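PDB 1T6C: exopolyphosphatase from Aquifex aeolicus, which probably hydrolyses phosphoanhydride bonds in substrates such as inorganic polyphosphate or guanosine pentaphosphate, and binds a calcium ion. Local coordinates for residues N172-F177 with R270-L275; I17-Y22 with Q68-Y73. All blocks are in the same frame, centred on the assembly; numbering follows the deposited sequence.

Contact 1 (N172-F177 with R270-L275)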
loop_
_atom_site.group_PDB
_atom_site.type_symbol
_atom_site.label_atom_id
_atom_site.label_comp_id
_atom_site.label_asym_id
_atom_site.label_seq_id
_atom_site.Cartn_x
_atom_site.Cartn_y
_atom_site.Cartn_z
ATOM N N ASN A 172 11.538 -4.407 -9.005
ATOM C CA ASN A 172 12.644 -3.842 -9.774
ATOM C C ASN A 172 13.937 -3.832 -8.985
ATOM O O ASN A 172 15.002 -4.176 -9.513
ATOM C CB ASN A 172 12.260 -2.458 -10.290
ATOM C CG ASN A 172 13.328 -1.793 -11.106
ATOM O OD1 ASN A 172 14.043 -2.422 -11.892
ATOM N ND2 ASN A 172 13.412 -0.487 -10.954
ATOM N N LEU A 173 13.896 -3.473 -7.709
ATOM C CA LEU A 173 15.126 -3.476 -6.914
ATOM C C LEU A 173 15.729 -4.871 -6.818
ATOM O O LEU A 173 16.945 -5.046 -6.924
ATOM C CB LEU A 173 14.882 -2.966 -5.504
ATOM C CG LEU A 173 14.436 -1.521 -5.333
ATOM C CD1 LEU A 173 14.504 -1.083 -3.899
ATOM C CD2 LEU A 173 15.202 -0.625 -6.255
ATOM N N THR A 174 14.868 -5.861 -6.639
ATOM C CA THR A 174 15.308 -7.266 -6.561
ATOM C C THR A 174 15.955 -7.718 -7.861
ATOM O O THR A 174 17.029 -8.278 -7.861
ATOM C CB THR A 174 14.104 -8.164 -6.168
ATOM O OG1 THR A 174 13.649 -7.755 -4.879
ATOM C CG2 THR A 174 14.515 -9.595 -5.991
ATOM N N GLU A 175 15.300 -7.438 -8.969
ATOM C CA GLU A 175 15.892 -7.851 -10.242
ATOM C C GLU A 175 17.201 -7.120 -10.516
ATOM O O GLU A 175 18.160 -7.673 -11.067
ATOM C CB GLU A 175 14.942 -7.552 -11.379
ATOM C CG GLU A 175 15.435 -8.096 -12.735
ATOM C CD GLU A 175 16.404 -7.173 -13.505
ATOM O OE1 GLU A 175 16.394 -5.936 -13.326
ATOM O OE2 GLU A 175 17.222 -7.703 -14.289
ATOM N N THR A 176 17.243 -5.851 -10.175
ATOM C CA THR A 176 18.379 -5.009 -10.503
ATOM C C THR A 176 19.613 -5.410 -9.727
ATOM O O THR A 176 20.714 -5.527 -10.294
ATOM C CB THR A 176 18.035 -3.530 -10.190
ATOM O OG1 THR A 176 17.037 -3.041 -11.109
ATOM C CG2 THR A 176 19.264 -2.654 -10.334
ATOM N N PHE A 177 19.452 -5.574 -8.414
ATOM C CA PHE A 177 20.613 -5.779 -7.533
ATOM C C PHE A 177 20.891 -7.232 -7.170
ATOM O O PHE A 177 22.052 -7.598 -6.976
ATOM C CB PHE A 177 20.414 -4.970 -6.244
ATOM C CG PHE A 177 20.442 -3.496 -6.470
ATOM C CD1 PHE A 177 21.623 -2.881 -6.863
ATOM C CD2 PHE A 177 19.308 -2.711 -6.279
ATOM C CE1 PHE A 177 21.661 -1.523 -7.123
ATOM C CE2 PHE A 177 19.351 -1.374 -6.543
ATOM C CZ PHE A 177 20.536 -0.772 -6.960
ATOM N N ARG A 270 5.213 -13.055 -2.397
ATOM C CA ARG A 270 6.083 -11.986 -1.909
ATOM C C ARG A 270 7.440 -12.463 -1.428
ATOM O O ARG A 270 8.269 -11.652 -1.072
ATOM C CB ARG A 270 5.418 -11.310 -0.720
ATOM C CG ARG A 270 4.211 -10.505 -1.083
ATOM C CD ARG A 270 4.205 -9.164 -0.363
ATOM N NE ARG A 270 3.440 -9.209 0.875
ATOM C CZ ARG A 270 2.118 -9.243 0.897
ATOM N NH1 ARG A 270 1.433 -9.239 -0.241
ATOM N NH2 ARG A 270 1.472 -9.274 2.059
ATOM N N ALA A 271 7.671 -13.765 -1.427
ATOM C CA ALA A 271 8.836 -14.337 -0.760
ATOM C C ALA A 271 10.169 -13.833 -1.330
ATOM O O ALA A 271 11.090 -13.517 -0.560
ATOM C CB ALA A 271 8.763 -15.849 -0.816
ATOM N N LYS A 272 10.278 -13.719 -2.654
ATOM C CA LYS A 272 11.542 -13.238 -3.243
ATOM C C LYS A 272 11.782 -11.744 -2.980
ATOM O O LYS A 272 12.889 -11.346 -2.571
ATOM C CB LYS A 272 11.593 -13.551 -4.733
ATOM C CG LYS A 272 12.942 -13.314 -5.360
ATOM C CD LYS A 272 13.138 -14.284 -6.507
ATOM C CE LYS A 272 13.877 -13.654 -7.598
ATOM N NZ LYS A 272 14.053 -14.650 -8.671
ATOM N N VAL A 273 10.754 -10.927 -3.162
ATOM C CA VAL A 273 10.915 -9.479 -2.965
ATOM C C VAL A 273 10.909 -8.940 -1.541
ATOM O O VAL A 273 11.254 -7.773 -1.352
ATOM C CB VAL A 273 9.878 -8.669 -3.788
ATOM C CG1 VAL A 273 9.967 -9.047 -5.257
ATOM C CG2 VAL A 273 8.477 -8.877 -3.225
ATOM N N ILE A 274 10.547 -9.756 -0.544
ATOM C CA ILE A 274 10.426 -9.247 0.821
ATOM C C ILE A 274 11.737 -8.695 1.317
ATOM O O ILE A 274 11.710 -7.704 2.050
ATOM C CB ILE A 274 9.827 -10.301 1.800
ATOM C CG1 ILE A 274 9.409 -9.581 3.094
ATOM C CG2 ILE A 274 10.763 -11.482 2.007
ATOM C CD1 ILE A 274 8.675 -10.497 4.028
ATOM N N LEU A 275 12.882 -9.253 0.912
ATOM C CA LEU A 275 14.160 -8.751 1.445
ATOM C C LEU A 275 14.392 -7.278 1.054
ATOM O O LEU A 275 14.766 -6.436 1.877
ATOM C CB LEU A 275 15.324 -9.634 0.959
ATOM C CG LEU A 275 16.695 -9.251 1.512
ATOM C CD1 LEU A 275 16.760 -9.481 3.034
ATOM C CD2 LEU A 275 17.800 -10.015 0.783
HETATM O O HOH W 1 14.313 -9.098 -2.442
#

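Contact 2 (I17-Y22 with Q68-Y73)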
loop_
_atom_site.group_PDB
_atom_site.type_symbol
_atom_site.label_atom_id
_atom_site.label_comp_id
_atom_site.label_asym_id
_atom_site.label_seq_id
_atom_site.Cartn_x
_atom_site.Cartn_y
_atom_site.Cartn_z
ATOM N N ILE A 17 -13.366 1.857 -3.769
ATOM C CA ILE A 17 -12.973 0.851 -4.775
ATOM C C ILE A 17 -11.606 1.287 -5.257
ATOM O O ILE A 17 -11.393 2.454 -5.584
ATOM C CB ILE A 17 -13.977 0.824 -5.902
ATOM C CG1 ILE A 17 -15.316 0.278 -5.410
ATOM C CG2 ILE A 17 -13.434 0.006 -7.048
ATOM C CD1 ILE A 17 -16.419 0.344 -6.433
ATOM N N ASP A 18 -10.667 0.353 -5.275
ATOM C CA ASP A 18 -9.327 0.569 -5.800
ATOM C C ASP A 18 -9.044 -0.429 -6.916
ATOM O O ASP A 18 -9.143 -1.626 -6.723
ATOM C CB ASP A 18 -8.252 0.617 -4.725
ATOM C CG ASP A 18 -8.071 -0.633 -4.032
ATOM O OD1 ASP A 18 -9.027 -1.049 -3.321
ATOM O OD2 ASP A 18 -6.991 -1.276 -4.103
ATOM N N ILE A 19 -8.719 0.116 -8.071
ATOM C CA ILE A 19 -8.421 -0.653 -9.261
ATOM C C ILE A 19 -6.922 -0.553 -9.467
ATOM O O ILE A 19 -6.400 0.519 -9.756
ATOM C CB ILE A 19 -9.176 -0.052 -10.473
ATOM C CG1 ILE A 19 -10.695 -0.114 -10.268
ATOM C CG2 ILE A 19 -8.724 -0.735 -11.770
ATOM C CD1 ILE A 19 -11.467 0.578 -11.349
ATOM N N GLY A 20 -6.238 -1.679 -9.350
ATOM C CA GLY A 20 -4.821 -1.754 -9.635
ATOM C C GLY A 20 -4.536 -2.645 -10.822
ATOM O O GLY A 20 -5.450 -3.122 -11.468
ATOM N N SER A 21 -3.249 -2.871 -11.070
ATOM C CA SER A 21 -2.811 -3.699 -12.198
ATOM C C SER A 21 -3.058 -5.186 -11.944
ATOM O O SER A 21 -3.026 -5.972 -12.896
ATOM C CB SER A 21 -1.341 -3.430 -12.563
ATOM O OG SER A 21 -0.505 -3.576 -11.449
ATOM N N TYR A 22 -3.304 -5.573 -10.693
ATOM C CA TYR A 22 -3.514 -6.980 -10.340
ATOM C C TYR A 22 -4.920 -7.261 -9.836
ATOM O O TYR A 22 -5.586 -8.162 -10.297
ATOM C CB TYR A 22 -2.488 -7.373 -9.282
ATOM C CG TYR A 22 -2.421 -8.851 -8.971
ATOM C CD1 TYR A 22 -2.057 -9.771 -9.946
ATOM C CD2 TYR A 22 -2.672 -9.321 -7.683
ATOM C CE1 TYR A 22 -1.971 -11.120 -9.651
ATOM C CE2 TYR A 22 -2.594 -10.665 -7.388
ATOM C CZ TYR A 22 -2.246 -11.556 -8.377
ATOM O OH TYR A 22 -2.165 -12.901 -8.075
ATOM N N GLN A 68 -17.130 -6.525 -15.239
ATOM C CA GLN A 68 -18.084 -7.414 -14.567
ATOM C C GLN A 68 -17.915 -7.376 -13.044
ATOM O O GLN A 68 -18.900 -7.343 -12.341
ATOM C CB GLN A 68 -17.990 -8.858 -15.096
ATOM C CG GLN A 68 -19.112 -9.817 -14.598
ATOM C CD GLN A 68 -20.520 -9.173 -14.446
ATOM O OE1 GLN A 68 -21.010 -8.940 -13.309
ATOM N NE2 GLN A 68 -21.167 -8.896 -15.581
ATOM N N VAL A 69 -16.682 -7.316 -12.560
ATOM C CA VAL A 69 -16.402 -7.216 -11.120
ATOM C C VAL A 69 -16.972 -5.912 -10.559
ATOM O O VAL A 69 -17.553 -5.887 -9.469
ATOM C CB VAL A 69 -14.883 -7.278 -10.821
ATOM C CG1 VAL A 69 -14.597 -6.865 -9.385
ATOM C CG2 VAL A 69 -14.344 -8.683 -11.108
ATOM N N LEU A 70 -16.811 -4.837 -11.322
ATOM C CA LEU A 70 -17.275 -3.530 -10.894
ATOM C C LEU A 70 -18.799 -3.519 -10.828
ATOM O O LEU A 70 -19.360 -2.909 -9.934
ATOM C CB LEU A 70 -16.718 -2.400 -11.788
ATOM C CG LEU A 70 -15.224 -2.175 -11.697
ATOM C CD1 LEU A 70 -14.725 -1.211 -12.736
ATOM C CD2 LEU A 70 -14.833 -1.669 -10.294
ATOM N N LYS A 71 -19.476 -4.184 -11.771
ATOM C CA LYS A 71 -20.925 -4.301 -11.695
ATOM C C LYS A 71 -21.353 -5.020 -10.409
ATOM O O LYS A 71 -22.287 -4.583 -9.737
ATOM C CB LYS A 71 -21.500 -4.984 -12.949
ATOM C CG LYS A 71 -21.369 -4.171 -14.215
ATOM C CD LYS A 71 -21.826 -4.987 -15.438
ATOM C CE LYS A 71 -21.983 -4.183 -16.661
ATOM N NZ LYS A 71 -22.439 -5.075 -17.788
ATOM N N GLU A 72 -20.636 -6.088 -10.051
ATOM C CA GLU A 72 -20.922 -6.844 -8.844
ATOM C C GLU A 72 -20.696 -5.980 -7.611
ATOM O O GLU A 72 -21.519 -5.974 -6.716
ATOM C CB GLU A 72 -20.076 -8.103 -8.809
ATOM C CG GLU A 72 -20.529 -9.060 -9.904
ATOM C CD GLU A 72 -19.541 -10.158 -10.242
ATOM O OE1 GLU A 72 -18.531 -10.315 -9.510
ATOM O OE2 GLU A 72 -19.795 -10.882 -11.253
ATOM N N TYR A 73 -19.642 -5.169 -7.629
ATOM C CA TYR A 73 -19.394 -4.256 -6.512
ATOM C C TYR A 73 -20.466 -3.193 -6.426
ATOM O O TYR A 73 -20.924 -2.868 -5.353
ATOM C CB TYR A 73 -18.020 -3.613 -6.631
ATOM C CG TYR A 73 -16.835 -4.538 -6.405
ATOM C CD1 TYR A 73 -17.005 -5.869 -5.983
ATOM C CD2 TYR A 73 -15.555 -4.059 -6.542
ATOM C CE1 TYR A 73 -15.910 -6.702 -5.804
ATOM C CE2 TYR A 73 -14.472 -4.839 -6.321
ATOM C CZ TYR A 73 -14.651 -6.173 -5.948
ATOM O OH TYR A 73 -13.555 -6.933 -5.732
#

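Contact 1 (N172-F177 with R270-L275)
With chi1 at -62°, Thr174 lays its hydroxyl beside its own backbone N and sends CG2 into the position anti to that N, so that both branches face Lys272 and Val273. Lys272 answers with CG held anti to its backbone N (chi1 -170°). The pairing is a small junction between helix 170-177 and the turn that leads into helix 274-288, in the half of the actin-like fold built on the six-stranded sheet; the CA atoms of Thr174 and Val273 come within 6.1 Å. Each branch has its own neighbour. CG2 rests on Lys272 CG at 4.1 Å, an aliphatic touch at the exposed margin. The hydroxyl sits over the backbone and near branch of valine, OG1 being 3.8 Å from Val273 CA and 3.9 Å from Val273 CG1, with the two side chains roughly perpendicular. No direct hydrogen bond joins the segments; a water does so instead. Buried Thr174 OG1 is gripped twice, giving its proton to the carbonyl of Ile170 one helical turn back and accepting one from the water. A valine here would probably leave the water without one of its two acceptors and the Ile170 carbonyl without its hydroxyl donor. That water donates to both sides, lying 2.9 Å from Thr174 OG1 and 2.7 Å from Lys272 O, a carbonyl that also takes a weak bond from Arg259 NH1.

Contact 2 (I17-Y22 with Q68-Y73)
Ile17 directs its CB from the strand toward Leu70 and Tyr73 on the helix, and its two branches part there to meet different partners. The short one, CG2, stands anti to the backbone N and reaches Leu70 CD2 at 3.9 Å, the two side chains crossing at a slant. The long one leaves CB through CG1 (chi1 -68°), which serves as a spacer, and runs on extended (chi2 174°) to CD1. That terminal methyl arrives 4.3 Å from Tyr73 CB and lies at the edge of the phenol ring, close to its plane. Packing of this kind illustrates how a helix covers a sheet in the ribonuclease H-like core of actin-like domains: helix 60-79 belongs to a crossover from strand 35-45 to strand 84-89 that spans strands 23-32 and 12-19, and the axes of strand 17-19 and helix 68-73 run nearly antiparallel, at 173° and 11.2 Å at closest approach. Two residues along the strand, Ile19 presents its CD1 to the fork of Leu70, 4.0 Å from Leu70 CD1 and 4.2 Å from Leu70 CD2, approaching about perpendicular to the leucine. All four touching side chains are buried and the pairing is purely apolar. The Tyr73 ring has Val69 CG1 3.5 Å above one face, offset toward the rim, while its hydroxyl is hydrogen-bonded to the carbonyl of Val24 on the adjoining strand.

From the N terminus the chain lays down strand 12-19, makes the hairpin strands 23-32 and 35-45, and returns in helix 60-79, where contact 2 closes a loop of 45 intervening residues within the first sheet domain. It then completes that sheet and enters the second, whose strands 139-146 and 149-156 carry the calcium ligands Asp144, Gly146, Ser149 and Glu151. Contact 1 opens only afterwards, on helix 170-177, and closes 92 intervening residues later at residues 270-275, leading into helix 274-288. The two loops therefore follow in series, neither nesting nor crossing. Contact 2 joins helix to sheet, contact 1 ties helix 170-177 to the lead-in of helix 274-288, and their centres lie about 27 Å apart.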